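Local coordinates for chromosome-partitioning protein ParB (Caulobacter vibrioides NA1000, PDB 6S6H) that binds the centromeric parS DNA near the replication origin through its DNA-binding domain and takes part in chromosome partition, at residues B[4-9]-B[32-37]; B[36-41]-B[51-56]. All coordinates share one frame; numbering follows the deposited sequence.

The two contacts are consecutive steps from the first helix of this chain, 4-11, to the parS duplex. Interaction 1 ties helix 4-11 to the end of helix 20-34 at the protein surface; interaction 2 is the buried contact inside the helix-turn-helix. Their centres are about 12 Å apart, and they share Arg-36 and Thr-37 in the short link between helices 20-34 and 38-45. Arg-36 reaches back to Glu-6 in interaction 1 and forward to Asn-40 in interaction 2. Next to it, Thr-37 and Gln-38 meet the phosphate of DT3 of chain D, and Asn-54 on 51-56 reaches the base of DT6 of chain D.

Interaction 1 (B[4-9]-B[32-37]); sequences VLEIGI and EKFERT. With nucleotides of chain D.
Glu-6 is the hub of this contact: its side chain lies over one face of the Phe-34 ring and ends at the guanidinium of Arg-36. CG of Glu-6 sits 3.5 Å from the centroid of the Phe-34 ring and only 3° off the ring normal, a CH-pi contact made squarely over the face. Beyond CG the glutamate runs extended, sliding over the ring toward its root, so CD comes to rest 3.4 Å from CG of Phe-34. The carboxylate stays nearly parallel to the ring, the two planes 9° apart, with OE1 3.3 Å from CD1 of Phe-34.

The charged part is a salt bridge from OE2 of Glu-6 to NH1 of Arg-36. It is modelled at 2.4 Å, very short for such a pair, so its precise geometry is doubtful. The carboxylate meets the guanidinium at its edge, with the two planes turned steeply against each other. A bend in the arginine chain at chi3 (88°) turns the guanidinium toward helix 4-11. There NH2 also comes within 4.1 Å of CG1 of Ile-7, a loose van der Waals contact in which the side chains cross at about a right angle.

Glu-35, with positive phi, is the first residue to leave helical geometry after helix 20-34, in a Schellman motif, and Phe-34 and Arg-36, before and after it, are both directed toward helix 4-11. One residue on, Thr-37 leaves the contact and packs its CB 3.4 Å from OP2 of DT3 of chain D. The contact thus joins helix 4-11, the first of this chain, to the C-terminal end of helix 20-34, on the surface of the domain, just before the chain enters helix 38-45.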
ATOM      1  N   VAL B   4     -29.450   5.231   0.266  1.00 63.63           N
ATOM      2  CA  VAL B   4     -28.435   4.141   0.425  1.00 61.63           C
ATOM      3  C   VAL B   4     -27.646   3.959  -0.881  1.00 59.23           C
ATOM      4  O   VAL B   4     -26.518   3.427  -0.813  1.00 58.34           O
ATOM      5  CB  VAL B   4     -29.071   2.811   0.880  1.00 62.85           C
ATOM      6  CG1 VAL B   4     -29.759   2.946   2.232  1.00 64.31           C
ATOM      7  CG2 VAL B   4     -30.028   2.234  -0.155  1.00 63.91           C
ATOM      8  N   LEU B   5     -28.216   4.376  -2.016  1.00 58.26           N
ATOM      9  CA  LEU B   5     -27.595   4.269  -3.365  1.00 56.64           C
ATOM     10  C   LEU B   5     -26.243   4.993  -3.374  1.00 54.56           C
ATOM     11  O   LEU B   5     -25.263   4.374  -3.829  1.00 52.78           O
ATOM     12  CB  LEU B   5     -28.549   4.852  -4.415  1.00 57.58           C
ATOM     13  CG  LEU B   5     -29.514   3.860  -5.068  1.00 58.66           C
ATOM     14  CD1 LEU B   5     -30.138   2.923  -4.044  1.00 59.74           C
ATOM     15  CD2 LEU B   5     -30.597   4.594  -5.841  1.00 59.88           C
ATOM     16  N   GLU B   6     -26.195   6.238  -2.886  1.00 54.39           N
ATOM     17  CA  GLU B   6     -24.957   7.068  -2.828  1.00 53.32           C
ATOM     18  C   GLU B   6     -23.880   6.329  -2.027  1.00 52.20           C
ATOM     19  O   GLU B   6     -22.725   6.294  -2.488  1.00 51.03           O
ATOM     20  CB  GLU B   6     -25.209   8.423  -2.164  1.00 53.97           C
ATOM     21  CG  GLU B   6     -26.115   9.343  -2.959  1.00 54.95           C
ATOM     22  CD  GLU B   6     -26.289  10.733  -2.365  1.00 55.49           C
ATOM     23  OE1 GLU B   6     -27.057  11.527  -2.945  1.00 55.99           O
ATOM     24  OE2 GLU B   6     -25.657  11.021  -1.328  1.00 55.02           O
ATOM     25  N   ILE B   7     -24.253   5.778  -0.869  1.00 52.78           N
ATOM     26  CA  ILE B   7     -23.317   5.138   0.103  1.00 52.32           C
ATOM     27  C   ILE B   7     -22.648   3.930  -0.563  1.00 51.13           C
ATOM     28  O   ILE B   7     -21.408   3.839  -0.500  1.00 49.76           O
ATOM     29  CB  ILE B   7     -24.046   4.770   1.411  1.00 53.90           C
ATOM     30  CG1 ILE B   7     -24.370   6.029   2.222  1.00 54.84           C
ATOM     31  CG2 ILE B   7     -23.243   3.766   2.228  1.00 53.46           C
ATOM     32  CD1 ILE B   7     -25.250   5.793   3.429  1.00 56.45           C
ATOM     33  N   GLY B   8     -23.442   3.049  -1.176  1.00 51.40           N
ATOM     34  CA  GLY B   8     -22.956   1.841  -1.872  1.00 50.88           C
ATOM     35  C   GLY B   8     -21.974   2.180  -2.982  1.00 49.62           C
ATOM     36  O   GLY B   8     -20.957   1.472  -3.105  1.00 49.04           O
ATOM     37  N   ILE B   9     -22.268   3.225  -3.762  1.00 49.44           N
ATOM     38  CA  ILE B   9     -21.424   3.699  -4.902  1.00 48.59           C
ATOM     39  C   ILE B   9     -20.074   4.176  -4.353  1.00 47.69           C
ATOM     40  O   ILE B   9     -19.039   3.788  -4.929  1.00 47.28           O
ATOM     41  CB  ILE B   9     -22.146   4.803  -5.701  1.00 48.77           C
ATOM     42  CG1 ILE B   9     -23.355   4.244  -6.455  1.00 49.94           C
ATOM     43  CG2 ILE B   9     -21.188   5.520  -6.641  1.00 47.89           C
ATOM     44  CD1 ILE B   9     -24.311   5.300  -6.947  1.00 50.82           C
ATOM     45  N   GLU B  32     -18.700  16.346  -5.429  1.00 46.42           N
ATOM     46  CA  GLU B  32     -19.417  17.419  -6.167  1.00 47.81           C
ATOM     47  C   GLU B  32     -20.919  17.115  -6.186  1.00 49.13           C
ATOM     48  O   GLU B  32     -21.686  17.858  -5.542  1.00 50.59           O
ATOM     49  CB  GLU B  32     -18.920  17.524  -7.610  1.00 47.94           C
ATOM     50  CG  GLU B  32     -17.614  18.269  -7.784  1.00 47.73           C
ATOM     51  CD  GLU B  32     -17.282  18.563  -9.238  1.00 48.28           C
ATOM     52  OE1 GLU B  32     -16.098  18.427  -9.605  1.00 47.93           O
ATOM     53  OE2 GLU B  32     -18.214  18.929 -10.003  1.00 49.34           O
ATOM     54  N   LYS B  33     -21.310  16.045  -6.884  1.00 49.36           N
ATOM     55  CA  LYS B  33     -22.714  15.766  -7.288  1.00 50.69           C
ATOM     56  C   LYS B  33     -23.572  15.453  -6.056  1.00 51.48           C
ATOM     57  O   LYS B  33     -24.730  15.904  -6.035  1.00 53.00           O
ATOM     58  CB  LYS B  33     -22.755  14.634  -8.320  1.00 50.45           C
ATOM     59  CG  LYS B  33     -24.131  14.056  -8.597  1.00 52.03           C
ATOM     60  CD  LYS B  33     -25.135  15.045  -9.141  1.00 53.50           C
ATOM     61  CE  LYS B  33     -26.533  14.470  -9.178  1.00 54.85           C
ATOM     62  NZ  LYS B  33     -27.403  15.190 -10.138  1.00 56.09           N
ATOM     63  N   PHE B  34     -23.046  14.713  -5.074  1.00 51.21           N
ATOM     64  CA  PHE B  34     -23.778  14.351  -3.829  1.00 51.99           C
ATOM     65  C   PHE B  34     -23.491  15.378  -2.728  1.00 52.04           C
ATOM     66  O   PHE B  34     -24.050  15.228  -1.621  1.00 52.27           O
ATOM     67  CB  PHE B  34     -23.426  12.937  -3.366  1.00 51.50           C
ATOM     68  CG  PHE B  34     -23.710  11.845  -4.366  1.00 51.66           C
ATOM     69  CD1 PHE B  34     -24.724  11.972  -5.304  1.00 52.51           C
ATOM     70  CD2 PHE B  34     -22.979  10.667  -4.346  1.00 51.28           C
ATOM     71  CE1 PHE B  34     -24.979  10.957  -6.213  1.00 52.74           C
ATOM     72  CE2 PHE B  34     -23.240   9.653  -5.254  1.00 51.33           C
ATOM     73  CZ  PHE B  34     -24.238   9.800  -6.187  1.00 51.96           C
ATOM     74  N   GLU B  35     -22.650  16.375  -3.025  1.00 51.85           N
ATOM     75  CA  GLU B  35     -22.357  17.529  -2.133  1.00 52.32           C
ATOM     76  C   GLU B  35     -21.877  16.995  -0.779  1.00 51.69           C
ATOM     77  O   GLU B  35     -22.486  17.345   0.248  1.00 52.67           O
ATOM     78  CB  GLU B  35     -23.599  18.411  -2.000  1.00 54.05           C
ATOM     79  CG  GLU B  35     -24.168  18.853  -3.334  1.00 55.03           C
ATOM     80  CD  GLU B  35     -25.454  19.646  -3.207  1.00 57.14           C
ATOM     81  OE1 GLU B  35     -26.510  19.117  -3.608  1.00 58.90           O
ATOM     82  OE2 GLU B  35     -25.396  20.785  -2.697  1.00 57.72           O
ATOM     83  N   ARG B  36     -20.835  16.162  -0.798  1.00 50.37           N
ATOM     84  CA  ARG B  36     -20.261  15.503   0.405  1.00 50.14           C
ATOM     85  C   ARG B  36     -18.820  15.986   0.584  1.00 48.66           C
ATOM     86  O   ARG B  36     -18.154  16.243  -0.438  1.00 48.26           O
ATOM     87  CB  ARG B  36     -20.352  13.979   0.265  1.00 50.49           C
ATOM     88  CG  ARG B  36     -21.762  13.468  -0.012  1.00 51.75           C
ATOM     89  CD  ARG B  36     -21.826  11.978  -0.299  1.00 51.84           C
ATOM     90  NE  ARG B  36     -21.978  11.197   0.922  1.00 52.20           N
ATOM     91  CZ  ARG B  36     -23.075  10.546   1.302  1.00 52.92           C
ATOM     92  NH1 ARG B  36     -24.164  10.540   0.552  1.00 53.61           N
ATOM     93  NH2 ARG B  36     -23.070   9.884   2.445  1.00 53.49           N
ATOM     94  N   THR B  37     -18.375  16.128   1.834  1.00 48.09           N
ATOM     95  CA  THR B  37     -17.014  16.611   2.198  1.00 47.01           C
ATOM     96  C   THR B  37     -16.001  15.473   2.039  1.00 45.60           C
ATOM     97  O   THR B  37     -16.421  14.310   1.923  1.00 45.52           O
ATOM     98  CB  THR B  37     -16.974  17.160   3.632  1.00 47.59           C
ATOM     99  OG1 THR B  37     -17.293  16.100   4.537  1.00 48.04           O
ATOM    100  CG2 THR B  37     -17.914  18.325   3.844  1.00 48.26           C
TER
ATOM    101  P    DT D   3     -13.991  19.842   1.783  1.00 49.46           P
ATOM    102  OP1  DT D   3     -14.697  19.891   0.477  1.00 50.30           O
ATOM    103  OP2  DT D   3     -14.060  18.616   2.617  1.00 48.24           O
ATOM    104  O5'  DT D   3     -12.461  20.195   1.515  1.00 48.28           O
ATOM    105  C5'  DT D   3     -12.078  21.483   0.985  1.00 48.38           C
ATOM    106  C4'  DT D   3     -10.593  21.710   1.144  1.00 47.34           C
ATOM    107  O4'  DT D   3     -10.241  21.799   2.545  1.00 46.77           O
ATOM    108  C3'  DT D   3      -9.689  20.620   0.548  1.00 46.36           C
ATOM    109  O3'  DT D   3      -8.857  21.183  -0.478  1.00 47.24           O
ATOM    110  C2'  DT D   3      -8.880  20.119   1.736  1.00 44.98           C
ATOM    111  C1'  DT D   3      -8.922  21.306   2.665  1.00 45.43           C
ATOM    112  N1   DT D   3      -8.660  21.016   4.090  1.00 44.96           N
ATOM    113  C2   DT D   3      -7.551  21.594   4.668  1.00 44.53           C
ATOM    114  O2   DT D   3      -6.786  22.325   4.059  1.00 44.76           O
ATOM    115  N3   DT D   3      -7.369  21.283   5.993  1.00 44.15           N
ATOM    116  C4   DT D   3      -8.161  20.468   6.777  1.00 44.12           C
ATOM    117  O4   DT D   3      -7.866  20.280   7.955  1.00 44.00           O
ATOM    118  C5   DT D   3      -9.305  19.891   6.107  1.00 44.13           C
ATOM    119  C7   DT D   3     -10.223  18.995   6.878  1.00 44.12           C
ATOM    120  C6   DT D   3      -9.493  20.187   4.813  1.00 44.70           C
TER

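Interaction 2 (B[36-41]-B[51-56]); sequences RTQENI and HVANTM. With nucleotides of chain D.
Gln-38 and Ile-41 meet Val-52, Ala-53 and Met-56 where the two helices of the helix-turn-helix pack, 38-45 as the first helix and 49-57 as the recognition helix. At its apolar centre, CG2 of Ile-41 lies 4.1 Å from CG2 of Val-52, the side chains crossing at about a right angle. With chi1 at 172°, both methyls of Val-52 face helix 38-45, where they touch the carbonyl O of Gln-38 as well as CG2 of Ile-41.

The extended Gln-38 side chain reaches across at a slant to helix 49-57: OE1, which also takes a weak hydrogen bond from Arg-49, touches CB of Ala-53 at 3.3 Å, and NE2, which hydrogen-bonds a DNA phosphate, lies 3.6 Å from CE of Met-56. The backbone N of Gln-38 grips OP2 of DT3 of chain D at 2.9 Å (158°). Thr-37 N-caps helix 38-45, its OG1 accepting from Asn-40 N at 3.0 Å. Asn-40 OD1 in turn takes a bond from NE of Arg-36 at 2.6 Å, near the guanidinium plane.

From the recognition helix, ND2 of Asn-54 donates to O4 of DT6 of chain D at 2.9 Å (155°), a direct base contact, while OD1 is held by Arg-57. Helix 20-34 packs against the pair through Met-31, which touches Gln-38, Ile-41 and Met-56, and Ile-10 of helix 4-11 reaches Ile-41.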
ATOM      1  N   ARG B  36     -20.835  16.162  -0.798  1.00 50.37           N
ATOM      2  CA  ARG B  36     -20.261  15.503   0.405  1.00 50.14           C
ATOM      3  C   ARG B  36     -18.820  15.986   0.584  1.00 48.66           C
ATOM      4  O   ARG B  36     -18.154  16.243  -0.438  1.00 48.26           O
ATOM      5  CB  ARG B  36     -20.352  13.979   0.265  1.00 50.49           C
ATOM      6  CG  ARG B  36     -21.762  13.468  -0.012  1.00 51.75           C
ATOM      7  CD  ARG B  36     -21.826  11.978  -0.299  1.00 51.84           C
ATOM      8  NE  ARG B  36     -21.978  11.197   0.922  1.00 52.20           N
ATOM      9  CZ  ARG B  36     -23.075  10.546   1.302  1.00 52.92           C
ATOM     10  NH1 ARG B  36     -24.164  10.540   0.552  1.00 53.61           N
ATOM     11  NH2 ARG B  36     -23.070   9.884   2.445  1.00 53.49           N
ATOM     12  N   THR B  37     -18.375  16.128   1.834  1.00 48.09           N
ATOM     13  CA  THR B  37     -17.014  16.611   2.198  1.00 47.01           C
ATOM     14  C   THR B  37     -16.001  15.473   2.039  1.00 45.60           C
ATOM     15  O   THR B  37     -16.421  14.310   1.923  1.00 45.52           O
ATOM     16  CB  THR B  37     -16.974  17.160   3.632  1.00 47.59           C
ATOM     17  OG1 THR B  37     -17.293  16.100   4.537  1.00 48.04           O
ATOM     18  CG2 THR B  37     -17.914  18.325   3.844  1.00 48.26           C
ATOM     19  N   GLN B  38     -14.710  15.809   2.047  1.00 44.92           N
ATOM     20  CA  GLN B  38     -13.588  14.836   2.147  1.00 44.08           C
ATOM     21  C   GLN B  38     -13.795  13.971   3.401  1.00 44.76           C
ATOM     22  O   GLN B  38     -13.605  12.736   3.313  1.00 44.08           O
ATOM     23  CB  GLN B  38     -12.244  15.565   2.207  1.00 42.97           C
ATOM     24  CG  GLN B  38     -11.869  16.288   0.916  1.00 42.33           C
ATOM     25  CD  GLN B  38     -10.458  16.826   0.951  1.00 41.49           C
ATOM     26  OE1 GLN B  38      -9.814  16.860   1.999  1.00 40.67           O
ATOM     27  NE2 GLN B  38      -9.960  17.246  -0.202  1.00 40.69           N
ATOM     28  N   GLU B  39     -14.181  14.604   4.514  1.00 45.63           N
ATOM     29  CA  GLU B  39     -14.435  13.953   5.829  1.00 46.56           C
ATOM     30  C   GLU B  39     -15.553  12.912   5.692  1.00 46.75           C
ATOM     31  O   GLU B  39     -15.390  11.817   6.253  1.00 46.76           O
ATOM     32  CB  GLU B  39     -14.804  15.004   6.880  1.00 47.62           C
ATOM     33  CG  GLU B  39     -15.140  14.421   8.243  1.00 48.56           C
ATOM     34  CD  GLU B  39     -14.010  13.656   8.908  1.00 48.96           C
ATOM     35  OE1 GLU B  39     -14.307  12.754   9.718  1.00 50.20           O
ATOM     36  OE2 GLU B  39     -12.835  13.969   8.624  1.00 48.76           O
ATOM     37  N   ASN B  40     -16.642  13.251   4.994  1.00 47.24           N
ATOM     38  CA  ASN B  40     -17.830  12.370   4.810  1.00 48.06           C
ATOM     39  C   ASN B  40     -17.425  11.135   3.996  1.00 47.54           C
ATOM     40  O   ASN B  40     -17.757  10.016   4.427  1.00 47.60           O
ATOM     41  CB  ASN B  40     -19.003  13.113   4.164  1.00 49.10           C
ATOM     42  CG  ASN B  40     -20.144  12.199   3.773  1.00 50.07           C
ATOM     43  OD1 ASN B  40     -20.094  11.542   2.733  1.00 50.30           O
ATOM     44  ND2 ASN B  40     -21.180  12.152   4.593  1.00 51.04           N
ATOM     45  N   ILE B  41     -16.736  11.336   2.868  1.00 46.86           N
ATOM     46  CA  ILE B  41     -16.225  10.240   1.989  1.00 46.09           C
ATOM     47  C   ILE B  41     -15.353   9.311   2.838  1.00 45.70           C
ATOM     48  O   ILE B  41     -15.603   8.095   2.819  1.00 46.05           O
ATOM     49  CB  ILE B  41     -15.447  10.794   0.776  1.00 45.37           C
ATOM     50  CG1 ILE B  41     -16.333  11.645  -0.140  1.00 45.50           C
ATOM     51  CG2 ILE B  41     -14.770   9.664   0.008  1.00 45.09           C
ATOM     52  CD1 ILE B  41     -17.535  10.917  -0.701  1.00 45.99           C
ATOM     53  N   HIS B  51      -6.032  10.851   3.415  1.00 40.80           N
ATOM     54  CA  HIS B  51      -5.975   9.794   2.369  1.00 40.75           C
ATOM     55  C   HIS B  51      -6.847  10.204   1.177  1.00 40.59           C
ATOM     56  O   HIS B  51      -6.367  10.111   0.032  1.00 40.10           O
ATOM     57  CB  HIS B  51      -6.398   8.430   2.937  1.00 41.31           C
ATOM     58  CG  HIS B  51      -6.582   7.384   1.889  1.00 41.05           C
ATOM     59  ND1 HIS B  51      -5.514   6.787   1.252  1.00 40.77           N
ATOM     60  CD2 HIS B  51      -7.698   6.847   1.348  1.00 41.19           C
ATOM     61  CE1 HIS B  51      -5.964   5.917   0.371  1.00 40.90           C
ATOM     62  NE2 HIS B  51      -7.301   5.935   0.410  1.00 41.14           N
ATOM     63  N   VAL B  52      -8.075  10.654   1.448  1.00 41.27           N
ATOM     64  CA  VAL B  52      -9.066  11.081   0.413  1.00 41.62           C
ATOM     65  C   VAL B  52      -8.501  12.303  -0.322  1.00 41.65           C
ATOM     66  O   VAL B  52      -8.534  12.310  -1.576  1.00 41.62           O
ATOM     67  CB  VAL B  52     -10.445  11.369   1.039  1.00 42.03           C
ATOM     68  CG1 VAL B  52     -11.408  11.995   0.041  1.00 42.27           C
ATOM     69  CG2 VAL B  52     -11.053  10.116   1.655  1.00 42.41           C
ATOM     70  N   ALA B  53      -7.990  13.282   0.433  1.00 41.65           N
ATOM     71  CA  ALA B  53      -7.396  14.540  -0.077  1.00 41.61           C
ATOM     72  C   ALA B  53      -6.183  14.225  -0.961  1.00 41.07           C
ATOM     73  O   ALA B  53      -6.134  14.724  -2.103  1.00 41.49           O
ATOM     74  CB  ALA B  53      -7.008  15.430   1.081  1.00 42.02           C
ATOM     75  N   ASN B  54      -5.235  13.441  -0.445  1.00 40.78           N
ATOM     76  CA  ASN B  54      -3.959  13.120  -1.139  1.00 40.87           C
ATOM     77  C   ASN B  54      -4.263  12.340  -2.426  1.00 41.05           C
ATOM     78  O   ASN B  54      -3.590  12.599  -3.439  1.00 41.12           O
ATOM     79  CB  ASN B  54      -2.981  12.374  -0.225  1.00 40.51           C
ATOM     80  CG  ASN B  54      -2.248  13.290   0.735  1.00 40.73           C
ATOM     81  OD1 ASN B  54      -2.026  14.464   0.443  1.00 40.32           O
ATOM     82  ND2 ASN B  54      -1.854  12.761   1.881  1.00 40.81           N
ATOM     83  N   THR B  55      -5.245  11.435  -2.390  1.00 41.00           N
ATOM     84  CA  THR B  55      -5.684  10.632  -3.560  1.00 41.29           C
ATOM     85  C   THR B  55      -6.115  11.586  -4.683  1.00 41.35           C
ATOM     86  O   THR B  55      -5.597  11.442  -5.801  1.00 41.57           O
ATOM     87  CB  THR B  55      -6.783   9.633  -3.169  1.00 41.48           C
ATOM     88  OG1 THR B  55      -6.247   8.742  -2.191  1.00 41.22           O
ATOM     89  CG2 THR B  55      -7.297   8.826  -4.340  1.00 41.51           C
ATOM     90  N   MET B  56      -6.996  12.545  -4.389  1.00 41.68           N
ATOM     91  CA  MET B  56      -7.591  13.460  -5.406  1.00 42.33           C
ATOM     92  C   MET B  56      -6.559  14.493  -5.884  1.00 42.15           C
ATOM     93  O   MET B  56      -6.600  14.839  -7.083  1.00 42.22           O
ATOM     94  CB  MET B  56      -8.833  14.166  -4.856  1.00 42.96           C
ATOM     95  CG  MET B  56     -10.020  13.228  -4.717  1.00 43.12           C
ATOM     96  SD  MET B  56     -11.502  14.017  -4.055  1.00 43.96           S
ATOM     97  CE  MET B  56     -10.863  14.715  -2.532  1.00 43.88           C
TER
ATOM     98  P    DT D   3     -13.991  19.842   1.783  1.00 49.46           P
ATOM     99  OP1  DT D   3     -14.697  19.891   0.477  1.00 50.30           O
ATOM    100  OP2  DT D   3     -14.060  18.616   2.617  1.00 48.24           O
ATOM    101  O5'  DT D   3     -12.461  20.195   1.515  1.00 48.28           O
ATOM    102  C5'  DT D   3     -12.078  21.483   0.985  1.00 48.38           C
ATOM    103  C4'  DT D   3     -10.593  21.710   1.144  1.00 47.34           C
ATOM    104  O4'  DT D   3     -10.241  21.799   2.545  1.00 46.77           O
ATOM    105  C3'  DT D   3      -9.689  20.620   0.548  1.00 46.36           C
ATOM    106  O3'  DT D   3      -8.857  21.183  -0.478  1.00 47.24           O
ATOM    107  C2'  DT D   3      -8.880  20.119   1.736  1.00 44.98           C
ATOM    108  C1'  DT D   3      -8.922  21.306   2.665  1.00 45.43           C
ATOM    109  N1   DT D   3      -8.660  21.016   4.090  1.00 44.96           N
ATOM    110  C2   DT D   3      -7.551  21.594   4.668  1.00 44.53           C
ATOM    111  O2   DT D   3      -6.786  22.325   4.059  1.00 44.76           O
ATOM    112  N3   DT D   3      -7.369  21.283   5.993  1.00 44.15           N
ATOM    113  C4   DT D   3      -8.161  20.468   6.777  1.00 44.12           C
ATOM    114  O4   DT D   3      -7.866  20.280   7.955  1.00 44.00           O
ATOM    115  C5   DT D   3      -9.305  19.891   6.107  1.00 44.13           C
ATOM    116  C7   DT D   3     -10.223  18.995   6.878  1.00 44.12           C
ATOM    117  C6   DT D   3      -9.493  20.187   4.813  1.00 44.70           C
ATOM    118  P    DT D   6       4.583  18.992   0.165  1.00 46.91           P
ATOM    119  OP1  DT D   6       5.667  19.867  -0.357  1.00 48.22           O
ATOM    120  OP2  DT D   6       4.083  17.858  -0.662  1.00 45.57           O
ATOM    121  O5'  DT D   6       5.049  18.416   1.575  1.00 45.44           O
ATOM    122  C5'  DT D   6       5.360  19.306   2.659  1.00 46.16           C
ATOM    123  C4'  DT D   6       5.655  18.522   3.916  1.00 45.14           C
ATOM    124  O4'  DT D   6       4.449  17.860   4.360  1.00 43.50           O
ATOM    125  C3'  DT D   6       6.719  17.433   3.772  1.00 45.07           C
ATOM    126  O3'  DT D   6       7.654  17.561   4.850  1.00 46.34           O
ATOM    127  C2'  DT D   6       5.924  16.136   3.804  1.00 43.04           C
ATOM    128  C1'  DT D   6       4.722  16.503   4.659  1.00 42.50           C
ATOM    129  N1   DT D   6       3.483  15.730   4.416  1.00 40.89           N
ATOM    130  C2   DT D   6       2.785  15.256   5.507  1.00 40.44           C
ATOM    131  O2   DT D   6       3.155  15.416   6.658  1.00 40.88           O
ATOM    132  N3   DT D   6       1.633  14.574   5.196  1.00 39.34           N
ATOM    133  C4   DT D   6       1.114  14.343   3.935  1.00 38.93           C
ATOM    134  O4   DT D   6       0.064  13.717   3.811  1.00 38.61           O
ATOM    135  C5   DT D   6       1.890  14.879   2.840  1.00 39.16           C
ATOM    136  C7   DT D   6       1.406  14.673   1.440  1.00 39.00           C
ATOM    137  C6   DT D   6       3.017  15.542   3.132  1.00 40.25           C
ATOM    138  P    DT D   5      -1.226  21.324  -2.346  1.00 45.51           P
ATOM    139  OP1  DT D   5      -0.437  22.356  -3.067  1.00 46.57           O
ATOM    140  OP2  DT D   5      -1.915  20.258  -3.125  1.00 45.04           O
ATOM    141  O5'  DT D   5      -0.291  20.625  -1.259  1.00 44.45           O
ATOM    142  C5'  DT D   5       0.484  21.434  -0.364  1.00 45.20           C
ATOM    143  C4'  DT D   5       1.056  20.617   0.772  1.00 44.76           C
ATOM    144  O4'  DT D   5       0.018  20.017   1.568  1.00 43.45           O
ATOM    145  C3'  DT D   5       1.992  19.466   0.391  1.00 44.51           C
ATOM    146  O3'  DT D   5       3.340  19.924   0.553  1.00 46.01           O
ATOM    147  C2'  DT D   5       1.634  18.356   1.373  1.00 43.12           C
ATOM    148  C1'  DT D   5       0.673  19.033   2.337  1.00 43.30           C
ATOM    149  N1   DT D   5      -0.354  18.177   2.959  1.00 43.01           N
ATOM    150  C2   DT D   5      -0.175  17.821   4.276  1.00 43.31           C
ATOM    151  O2   DT D   5       0.799  18.155   4.928  1.00 45.80           O
ATOM    152  N3   DT D   5      -1.177  17.041   4.799  1.00 42.50           N
ATOM    153  C4   DT D   5      -2.316  16.601   4.154  1.00 41.76           C
ATOM    154  O4   DT D   5      -3.133  15.910   4.756  1.00 41.20           O
ATOM    155  C5   DT D   5      -2.444  17.020   2.776  1.00 41.90           C
ATOM    156  C7   DT D   5      -3.647  16.592   1.996  1.00 41.82           C
ATOM    157  C6   DT D   5      -1.471  17.780   2.256  1.00 42.63           C
TER